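Local coordinates for mandelate racemase / muconate lactonizing enzyme family protein (Agrobacterium tumefaciens, PDB 4DXK) that belongs to the mandelate racemase subgroup of the enolase superfamily and probably acts on a carboxylate substrate at a metal-bearing barrel active site, at the interface of chains A and B and the interface of chains A and C. Sequence-based numbering; all coordinates share one arbitrary frame. Chains: chain A/B/C, Mandelate racemase / muconate lactonizing enzyme family protein.

Contact 1: the interface of chains A and B. Residues chain A 263, 283-287, 311-314; chain B 222-224, 252, 255.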
loop_
_atom_site.group_PDB
_atom_site.type_symbol
_atom_site.label_atom_id
_atom_site.label_comp_id
_atom_site.label_asym_id
_atom_site.label_seq_id
_atom_site.Cartn_x
_atom_site.Cartn_y
_atom_site.Cartn_z
ATOM N N PRO A 263 -4.681 -12.013 -20.540
ATOM C CA PRO A 263 -4.704 -10.593 -20.191
ATOM C C PRO A 263 -6.068 -9.978 -20.459
ATOM O O PRO A 263 -6.810 -10.414 -21.357
ATOM C CB PRO A 263 -3.662 -9.975 -21.133
ATOM C CG PRO A 263 -3.545 -10.943 -22.266
ATOM C CD PRO A 263 -3.746 -12.298 -21.642
ATOM N N GLY A 283 -2.824 -1.536 -12.124
ATOM C CA GLY A 283 -1.866 -2.632 -12.132
ATOM C C GLY A 283 -2.384 -3.884 -12.824
ATOM O O GLY A 283 -1.708 -4.916 -12.799
ATOM N N ALA A 284 -3.560 -3.796 -13.449
ATOM C CA ALA A 284 -4.195 -4.946 -14.081
ATOM C C ALA A 284 -4.340 -4.776 -15.593
ATOM O O ALA A 284 -4.910 -5.640 -16.259
ATOM C CB ALA A 284 -5.565 -5.188 -13.451
ATOM N N ALA A 285 -3.834 -3.676 -16.143
ATOM C CA ALA A 285 -4.023 -3.411 -17.566
ATOM C C ALA A 285 -3.309 -4.455 -18.416
ATOM O O ALA A 285 -2.228 -4.922 -18.060
ATOM C CB ALA A 285 -3.533 -2.013 -17.919
ATOM N N GLY A 286 -3.898 -4.796 -19.553
ATOM C CA GLY A 286 -3.313 -5.761 -20.472
ATOM C C GLY A 286 -3.231 -5.160 -21.860
ATOM O O GLY A 286 -2.460 -4.226 -22.110
ATOM N N VAL A 287 -4.016 -5.699 -22.783
ATOM C CA VAL A 287 -4.113 -5.109 -24.107
ATOM C C VAL A 287 -4.958 -3.850 -23.988
ATOM O O VAL A 287 -6.094 -3.899 -23.494
ATOM C CB VAL A 287 -4.747 -6.068 -25.113
ATOM C CG1 VAL A 287 -4.792 -5.424 -26.486
ATOM C CG2 VAL A 287 -3.963 -7.378 -25.157
ATOM N N TRP A 311 4.049 1.616 -20.334
ATOM C CA TRP A 311 3.727 0.496 -19.443
ATOM C C TRP A 311 4.068 -0.868 -20.051
ATOM O O TRP A 311 3.700 -1.895 -19.507
ATOM C CB TRP A 311 2.256 0.553 -18.990
ATOM C CG TRP A 311 2.072 1.301 -17.691
ATOM C CD1 TRP A 311 1.813 0.751 -16.458
ATOM C CD2 TRP A 311 2.165 2.717 -17.483
ATOM N NE1 TRP A 311 1.725 1.744 -15.514
ATOM C CE2 TRP A 311 1.950 2.956 -16.109
ATOM C CE3 TRP A 311 2.416 3.809 -18.322
ATOM C CZ2 TRP A 311 1.965 4.244 -15.560
ATOM C CZ3 TRP A 311 2.437 5.085 -17.767
ATOM C CH2 TRP A 311 2.215 5.288 -16.404
ATOM N N HIS A 312 4.783 -0.878 -21.173
ATOM C CA HIS A 312 5.175 -2.127 -21.838
ATOM C C HIS A 312 3.977 -2.915 -22.378
ATOM O O HIS A 312 4.046 -4.145 -22.498
ATOM C CB HIS A 312 6.003 -3.038 -20.910
ATOM C CG HIS A 312 7.210 -2.378 -20.318
ATOM N ND1 HIS A 312 8.234 -1.878 -21.090
ATOM C CD2 HIS A 312 7.569 -2.164 -19.031
ATOM C CE1 HIS A 312 9.166 -1.367 -20.306
ATOM N NE2 HIS A 312 8.788 -1.528 -19.051
ATOM N N LEU A 313 2.907 -2.206 -22.731
ATOM C CA LEU A 313 1.668 -2.833 -23.175
ATOM C C LEU A 313 1.364 -2.449 -24.609
ATOM O O LEU A 313 1.793 -1.386 -25.083
ATOM C CB LEU A 313 0.506 -2.402 -22.280
ATOM C CG LEU A 313 0.634 -2.808 -20.815
ATOM C CD1 LEU A 313 -0.505 -2.248 -19.979
ATOM C CD2 LEU A 313 0.672 -4.321 -20.682
ATOM N N PRO A 314 0.592 -3.285 -25.304
ATOM C CA PRO A 314 0.225 -3.000 -26.687
ATOM C C PRO A 314 -1.103 -2.261 -26.790
ATOM O O PRO A 314 -1.872 -2.218 -25.819
ATOM C CB PRO A 314 0.057 -4.404 -27.264
ATOM C CG PRO A 314 -0.544 -5.183 -26.122
ATOM C CD PRO A 314 0.081 -4.596 -24.860
ATOM N N GLN B 222 7.992 -7.368 -24.742
ATOM C CA GLN B 222 7.044 -6.586 -23.965
ATOM C C GLN B 222 6.414 -7.462 -22.874
ATOM O O GLN B 222 6.613 -8.678 -22.852
ATOM C CB GLN B 222 5.985 -5.954 -24.874
ATOM C CG GLN B 222 6.583 -5.024 -25.925
ATOM C CD GLN B 222 7.309 -3.864 -25.294
ATOM O OE1 GLN B 222 6.724 -3.098 -24.530
ATOM N NE2 GLN B 222 8.597 -3.736 -25.586
ATOM N N LEU B 223 5.658 -6.853 -21.966
ATOM C CA LEU B 223 5.215 -7.551 -20.755
ATOM C C LEU B 223 4.296 -8.732 -21.015
ATOM O O LEU B 223 4.484 -9.806 -20.432
ATOM C CB LEU B 223 4.552 -6.584 -19.780
ATOM C CG LEU B 223 4.025 -7.234 -18.498
ATOM C CD1 LEU B 223 5.156 -7.803 -17.658
ATOM C CD2 LEU B 223 3.215 -6.233 -17.687
ATOM N N LEU B 224 3.293 -8.537 -21.859
ATOM C CA LEU B 224 2.319 -9.607 -22.067
ATOM C C LEU B 224 2.909 -10.880 -22.703
ATOM O O LEU B 224 2.730 -11.968 -22.169
ATOM C CB LEU B 224 1.074 -9.115 -22.809
ATOM C CG LEU B 224 0.329 -7.959 -22.134
ATOM C CD1 LEU B 224 -0.910 -7.630 -22.946
ATOM C CD2 LEU B 224 -0.045 -8.278 -20.692
ATOM N N SER B 252 7.221 -2.856 -13.565
ATOM C CA SER B 252 6.605 -3.883 -14.404
ATOM C C SER B 252 6.982 -5.312 -13.995
ATOM O O SER B 252 6.241 -6.260 -14.270
ATOM C CB SER B 252 6.959 -3.688 -15.874
ATOM O OG SER B 252 6.291 -2.568 -16.418
ATOM N N ARG B 255 4.442 -7.783 -11.940
ATOM C CA ARG B 255 3.467 -8.610 -12.623
ATOM C C ARG B 255 4.089 -9.842 -13.244
ATOM O O ARG B 255 3.478 -10.912 -13.258
ATOM C CB ARG B 255 2.749 -7.799 -13.668
ATOM C CG ARG B 255 1.931 -6.718 -13.016
ATOM C CD ARG B 255 1.189 -5.940 -14.023
ATOM N NE ARG B 255 0.271 -6.773 -14.791
ATOM C CZ ARG B 255 -0.472 -6.280 -15.772
ATOM N NH1 ARG B 255 -0.368 -4.994 -16.068
ATOM N NH2 ARG B 255 -1.296 -7.063 -16.454
HETATM O O HOH W 1 2.810 -6.347 -23.647
HETATM O O HOH W 2 4.614 -1.779 -25.891
HETATM O O HOH W 3 3.603 -2.644 -16.840
#
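B:Leu224 and B:Arg255 carry the close-fitting half of this contact between two copies of the enzyme in the deposited assembly. The leucine, its CG anti to its own carbonyl carbon (chi1 -58°), pushes its tip into a groove of chain A. Methyl CD1 of B:Leu224 lies 3.7 Å from CD of A:Pro314 and 3.8 Å from CG2 of A:Val287, meeting both side chains nearly at right angles, while CD2 faces A:Pro263. A:Leu313 closes the groove obliquely with its CD2.

Beside this apolar plug, B:Arg255 bends at chi3 (60°) and presents its guanidinium end-on to one backbone carbonyl. B:Arg255 NH1 donates at 2.7 Å and NH2 at 2.8 Å to A:Ala285 O. The oxygen lies in the guanidinium plane, yet NH1 approaches in the carbonyl plane and NH2 from above it, so the fork is not symmetric about the acceptor. One guanidinium face is roofed by A:Gly283 O and the other by CD2 of B:Leu223, which should restrict its rotation.

Around A:His312 the fit is looser and wetter. The backbone O of A:His312 accepts a fairly straight bond from B:Leu223 N at 3.2 Å and also holds a water that reaches B:Leu224 N. A second water joins B:Gln222 OE1 to A:Leu313 O, and a third joins B:Ser252 OG to A:Trp311 O. B:Ser252 OG and B:Gln222 OE1 both lie at the imidazole edge, in its plane.

In the fold, chain B contributes the starts of helices 223-232 and 253-259 and the end of 3-10 helix 250-252. Chain A contributes the N-terminal ends of barrel-domain strands: A:Pro263 precedes 264-266, A:Val287 opens 287-290, and 311-314 lead into 315-317.

Contact 2: the interface of chains A and C. Residues chain A 74-75, 274, 277-278; chain C 75, 247-250.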
loop_
_atom_site.group_PDB
_atom_site.type_symbol
_atom_site.label_atom_id
_atom_site.label_comp_id
_atom_site.label_asym_id
_atom_site.label_seq_id
_atom_site.Cartn_x
_atom_site.Cartn_y
_atom_site.Cartn_z
ATOM N N PHE A 74 -17.286 14.529 -19.885
ATOM C CA PHE A 74 -15.884 14.252 -20.175
ATOM C C PHE A 74 -15.500 12.861 -19.629
ATOM O O PHE A 74 -16.255 12.245 -18.876
ATOM C CB PHE A 74 -15.028 15.355 -19.532
ATOM C CG PHE A 74 -15.209 15.439 -18.057
ATOM C CD1 PHE A 74 -14.452 14.652 -17.200
ATOM C CD2 PHE A 74 -16.190 16.261 -17.511
ATOM C CE1 PHE A 74 -14.647 14.691 -15.832
ATOM C CE2 PHE A 74 -16.384 16.304 -16.145
ATOM C CZ PHE A 74 -15.622 15.520 -15.301
ATOM N N ARG A 75 -14.309 12.388 -19.998
ATOM C CA ARG A 75 -13.784 11.098 -19.541
ATOM C C ARG A 75 -14.844 10.011 -19.714
ATOM O O ARG A 75 -15.139 9.242 -18.797
ATOM C CB ARG A 75 -13.291 11.181 -18.091
ATOM C CG ARG A 75 -12.479 9.963 -17.626
ATOM C CD ARG A 75 -12.947 9.530 -16.255
ATOM N NE ARG A 75 -12.212 8.389 -15.698
ATOM C CZ ARG A 75 -12.626 7.125 -15.761
ATOM N NH1 ARG A 75 -13.760 6.818 -16.385
ATOM N NH2 ARG A 75 -11.899 6.170 -15.193
ATOM N N TRP A 274 -7.273 10.222 -19.576
ATOM C CA TRP A 274 -7.447 10.149 -18.130
ATOM C C TRP A 274 -8.083 8.829 -17.700
ATOM O O TRP A 274 -7.712 8.264 -16.662
ATOM C CB TRP A 274 -8.212 11.382 -17.611
ATOM C CG TRP A 274 -7.355 12.612 -17.740
ATOM C CD1 TRP A 274 -6.510 13.118 -16.797
ATOM C CD2 TRP A 274 -7.195 13.437 -18.904
ATOM N NE1 TRP A 274 -5.846 14.207 -17.295
ATOM C CE2 TRP A 274 -6.241 14.422 -18.588
ATOM C CE3 TRP A 274 -7.768 13.444 -20.179
ATOM C CZ2 TRP A 274 -5.851 15.409 -19.500
ATOM C CZ3 TRP A 274 -7.376 14.420 -21.087
ATOM C CH2 TRP A 274 -6.431 15.394 -20.738
ATOM N N ARG A 277 -5.184 6.428 -17.955
ATOM C CA ARG A 277 -4.349 6.545 -16.759
ATOM C C ARG A 277 -4.947 5.727 -15.618
ATOM O O ARG A 277 -4.248 4.958 -14.953
ATOM C CB ARG A 277 -4.207 8.005 -16.328
ATOM C CG ARG A 277 -3.732 8.174 -14.879
ATOM C CD ARG A 277 -3.534 9.638 -14.504
ATOM N NE ARG A 277 -3.419 9.788 -13.051
ATOM C CZ ARG A 277 -3.685 10.897 -12.368
ATOM N NH1 ARG A 277 -4.047 12.005 -12.983
ATOM N NH2 ARG A 277 -3.583 10.884 -11.045
ATOM N N ASP A 278 -6.246 5.893 -15.389
ATOM C CA ASP A 278 -6.915 5.155 -14.326
ATOM C C ASP A 278 -6.760 3.646 -14.545
ATOM O O ASP A 278 -6.509 2.893 -13.601
ATOM C CB ASP A 278 -8.409 5.522 -14.268
ATOM C CG ASP A 278 -8.666 6.942 -13.765
ATOM O OD1 ASP A 278 -7.735 7.626 -13.291
ATOM O OD2 ASP A 278 -9.845 7.355 -13.842
ATOM N N ARG C 75 -21.270 6.081 -16.394
ATOM C CA ARG C 75 -20.359 6.626 -15.383
ATOM C C ARG C 75 -19.879 8.015 -15.804
ATOM O O ARG C 75 -18.685 8.317 -15.800
ATOM C CB ARG C 75 -19.183 5.676 -15.125
ATOM C CG ARG C 75 -18.336 6.033 -13.894
ATOM C CD ARG C 75 -16.868 5.947 -14.241
ATOM N NE ARG C 75 -15.964 6.238 -13.122
ATOM C CZ ARG C 75 -15.396 7.422 -12.902
ATOM N NH1 ARG C 75 -15.655 8.452 -13.703
ATOM N NH2 ARG C 75 -14.565 7.568 -11.877
ATOM N N MET C 247 -12.421 16.412 -12.561
ATOM C CA MET C 247 -12.727 15.164 -11.864
ATOM C C MET C 247 -12.626 13.936 -12.773
ATOM O O MET C 247 -13.508 13.071 -12.766
ATOM C CB MET C 247 -14.110 15.279 -11.211
ATOM C CG MET C 247 -14.152 16.354 -10.129
ATOM S SD MET C 247 -13.304 15.783 -8.654
ATOM C CE MET C 247 -13.062 17.310 -7.781
ATOM N N ASP C 248 -11.549 13.856 -13.551
ATOM C CA ASP C 248 -11.373 12.778 -14.533
ATOM C C ASP C 248 -10.417 11.647 -14.161
ATOM O O ASP C 248 -10.574 10.519 -14.628
ATOM C CB ASP C 248 -11.033 13.318 -15.920
ATOM C CG ASP C 248 -9.895 14.311 -15.930
ATOM O OD1 ASP C 248 -9.237 14.571 -14.894
ATOM O OD2 ASP C 248 -9.655 14.827 -17.050
ATOM N N SER C 249 -9.374 11.938 -13.397
ATOM C CA SER C 249 -8.560 10.901 -12.752
ATOM C C SER C 249 -8.524 11.251 -11.268
ATOM O O SER C 249 -7.732 12.088 -10.830
ATOM C CB SER C 249 -7.144 10.854 -13.332
ATOM O OG SER C 249 -7.094 10.317 -14.644
ATOM N N LEU C 250 -9.422 10.638 -10.499
ATOM C CA LEU C 250 -9.664 11.044 -9.119
ATOM C C LEU C 250 -8.507 10.831 -8.165
ATOM O O LEU C 250 -8.454 11.475 -7.115
ATOM C CB LEU C 250 -10.934 10.373 -8.589
ATOM C CG LEU C 250 -12.191 10.723 -9.383
ATOM C CD1 LEU C 250 -13.358 9.850 -8.960
ATOM C CD2 LEU C 250 -12.555 12.203 -9.242
HETATM O O HOH W 4 -11.083 8.576 -11.746
HETATM O O HOH W 5 -16.443 9.842 -16.388
HETATM O O HOH W 6 -16.648 7.336 -17.460
#
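Two plane-to-plane encounters and a hydroxyl wedged between a backbone carbonyl and a carboxylate organise this part of an interface that is two-fold symmetric in the deposited assembly. In the first, the carboxylate of C:Asp248 lies almost parallel to the indole of A:Trp274, with planes 12° apart. OD2 of C:Asp248 sits over one face toward the rim, 3.3 Å from CG of A:Trp274. C:Asp248 reaches this place with CG in the crowded position between backbone N and carbonyl carbon (chi1 50°), and its CB rests against CB of A:Arg75. A:Phe74 instead stands nearly perpendicular to the carboxylate and turns its ring edge toward C:Met247 O.

The second encounter pairs like charges: the guanidiniums of A:Arg75 and C:Arg75 stack across the interface, 23° from parallel, with CZ of A:Arg75 4.0 Å from CZ of C:Arg75. Both chains bend at chi2. Two mutually bonded waters join the backbone O atoms of the two arginines. A:Asp278 probably offsets part of the positive charge: A:Arg75 grips OD2 of A:Asp278 side-on, with NH2 at 2.7 Å on the anti lone pair and NE from above the carboxylate plane. The same NE makes a weak bond to C:Asp248 O.

The hydroxyl OG of C:Ser249 donates to A:Asp278 OD1 at 3.1 Å, from above the carboxylate plane, but A:Trp274 O, 2.9 Å from C:Ser249 OG, is an alternative acceptor; one hydrogen must be divided between them or go to one. CB of C:Ser249 rests over a face of the A:Arg277 guanidinium. Water links A:Asp278 OD2 to C:Leu250 N, so this carboxylate serves both arginine and partner chain.

Barrel-domain helix 272-281 of chain A thus faces the C:Met247-C:Ser249 loop before 3-10 helix 250-252; Arg75 comes from the N-terminal family region, between helices 61-68 and 79-99. A twin exchanges chains A and C.

The centres of the C-alpha atoms of contact 1 and contact 2 are about 20 Å apart. Through them chain A meets two different neighbours in the deposited eight-copy assembly. On chain A part of each lies close in sequence: helix 272-281 serves contact 2, and the loop just after it, beginning at A:Gly283, serves contact 1. The partners also draw on adjoining segments, since 3-10 helix 250-252 supplies its start to contact 2 and its end to contact 1. Contact 2 belongs to a two-fold interface, contact 1 to none that is exact. Together they could extend pairs into an octamer, although the structure alone does not show the solution state.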